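Side-chain contact in Lmo2241 protein (Listeria monocytogenes, PDB 4HAM), which probably binds DNA as a GntR-family transcription regulator, through a winged helix-turn-helix domain: residues I38-I41 against R42-A45. Residues are numbered along the deposited sequence; the frame is centred on the assembly and turned at random.
Sequences ILSI and REFA. With GOL (glycerol), chain D.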
loop_
_atom_site.group_PDB
_atom_site.type_symbol
_atom_site.label_atom_id
_atom_site.label_comp_id
_atom_site.label_asym_id
_atom_site.label_seq_id
_atom_site.Cartn_x
_atom_site.Cartn_y
_atom_site.Cartn_z
ATOM N N ILE A 38 -15.149 23.614 -2.454
ATOM C CA ILE A 38 -13.703 23.714 -2.581
ATOM C C ILE A 38 -13.340 24.482 -3.852
ATOM O O ILE A 38 -14.209 24.885 -4.623
ATOM C CB ILE A 38 -13.001 22.333 -2.555
ATOM C CG1 ILE A 38 -13.436 21.470 -3.738
ATOM C CG2 ILE A 38 -13.305 21.610 -1.241
ATOM C CD1 ILE A 38 -12.746 20.092 -3.778
ATOM N N LEU A 39 -12.050 24.706 -4.053
ATOM C CA LEU A 39 -11.599 25.447 -5.216
ATOM C C LEU A 39 -11.905 24.709 -6.501
ATOM O O LEU A 39 -11.866 23.479 -6.554
ATOM C CB LEU A 39 -10.094 25.697 -5.134
ATOM C CG LEU A 39 -9.619 26.611 -4.016
ATOM C CD1 LEU A 39 -8.108 26.759 -4.117
ATOM C CD2 LEU A 39 -10.314 27.970 -4.098
ATOM N N SER A 40 -12.198 25.465 -7.549
ATOM C CA SER A 40 -12.389 24.859 -8.840
ATOM C C SER A 40 -11.034 24.332 -9.288
ATOM O O SER A 40 -9.996 24.719 -8.740
ATOM C CB SER A 40 -12.896 25.891 -9.843
ATOM O OG SER A 40 -11.864 26.825 -10.142
ATOM N N ILE A 41 -11.050 23.454 -10.285
ATOM C CA ILE A 41 -9.821 22.902 -10.838
ATOM C C ILE A 41 -8.848 24.008 -11.221
ATOM O O ILE A 41 -7.689 23.959 -10.840
ATOM C CB ILE A 41 -10.110 22.008 -12.054
ATOM C CG1 ILE A 41 -10.819 20.735 -11.595
ATOM C CG2 ILE A 41 -8.822 21.667 -12.783
ATOM C CD1 ILE A 41 -11.235 19.846 -12.740
ATOM N N ARG A 42 -9.322 25.016 -11.945
ATOM C CA ARG A 42 -8.421 26.082 -12.397
ATOM C C ARG A 42 -7.900 26.972 -11.274
ATOM O O ARG A 42 -6.717 27.327 -11.267
ATOM C CB ARG A 42 -9.040 26.923 -13.506
ATOM C CG ARG A 42 -9.063 26.213 -14.847
ATOM C CD ARG A 42 -9.890 26.966 -15.876
ATOM N NE ARG A 42 -9.933 26.241 -17.138
ATOM C CZ ARG A 42 -11.046 25.891 -17.772
ATOM N NH1 ARG A 42 -12.232 26.204 -17.269
ATOM N NH2 ARG A 42 -10.968 25.230 -18.920
ATOM N N GLU A 43 -8.775 27.316 -10.334
ATOM C CA GLU A 43 -8.395 28.123 -9.170
ATOM C C GLU A 43 -7.344 27.382 -8.361
ATOM O O GLU A 43 -6.357 27.961 -7.907
ATOM C CB GLU A 43 -9.619 28.418 -8.281
ATOM C CG GLU A 43 -10.601 29.423 -8.859
ATOM C CD GLU A 43 -11.958 29.437 -8.136
ATOM O OE1 GLU A 43 -12.264 28.514 -7.336
ATOM O OE2 GLU A 43 -12.740 30.381 -8.381
ATOM N N PHE A 44 -7.557 26.086 -8.184
ATOM C CA PHE A 44 -6.669 25.285 -7.357
ATOM C C PHE A 44 -5.304 25.140 -8.048
ATOM O O PHE A 44 -4.266 25.329 -7.413
ATOM C CB PHE A 44 -7.302 23.927 -7.087
ATOM C CG PHE A 44 -6.618 23.124 -6.021
ATOM C CD1 PHE A 44 -5.817 23.725 -5.068
ATOM C CD2 PHE A 44 -6.787 21.758 -5.970
ATOM C CE1 PHE A 44 -5.190 22.960 -4.080
ATOM C CE2 PHE A 44 -6.159 20.994 -4.993
ATOM C CZ PHE A 44 -5.363 21.594 -4.053
ATOM N N ALA A 45 -5.313 24.830 -9.343
ATOM C CA ALA A 45 -4.077 24.671 -10.100
ATOM C C ALA A 45 -3.269 25.972 -10.115
ATOM O O ALA A 45 -2.031 25.962 -10.048
ATOM C CB ALA A 45 -4.384 24.226 -11.544
HETATM C C1 GOL D . -12.283 26.347 -13.163
HETATM O O1 GOL D . -12.130 24.960 -13.403
HETATM C C2 GOL D . -13.527 27.005 -13.752
HETATM O O2 GOL D . -13.461 26.973 -15.161
HETATM C C3 GOL D . -13.516 28.472 -13.333
HETATM O O3 GOL D . -12.809 28.609 -12.121
#
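Ser40 and Glu43 form a capping box at the start of helix 41-48. Ser40 OG accepts from Glu43 N at 3.1 Å. In return, Ser40 N donates to Glu43 OE1 at 3.1 Å. That second bond is nearly straight (173°), but it meets the anti side of OE1, 34° out of the carboxylate plane. The serine hydroxyl stands between its own backbone N and carbonyl carbon (chi1 70°), which points OG at Glu43 N. Regular helix bonding then begins: Phe44 N donates to Ser40 O, and Ala45 N to Ile41 O.

A glycerol, probably from the crystallisation liquor, sits at this helix end. Its O3 is hydrogen-bonded to Ser40 OG at 2.8 Å. Its O1 accepts from Arg42 N at 3.2 Å. The extended Arg42 side chain runs alongside it, and NH1 donates to glycerol O2 at 2.6 Å in a bent bond. O2 lies at the guanidinium edge, in plane.

Leu39 packs against the other flank of the turn. Its CB meets Phe44 CB at 3.8 Å, and CD1 lies obliquely near the Phe44 ring. Phe44 also touches Val55 and Tyr59 of helix 52-64, the next helix of the helix-turn-helix. Leu39 O accepts a hydrogen bond from Tyr59 OH.

The serine hydroxyl thus takes the Glu43 amide and the glutamate the N-cap amide; in this crystal, glycerol takes the Arg42 amide. The Glu43 carboxylate probably interacts favourably with the helix dipole.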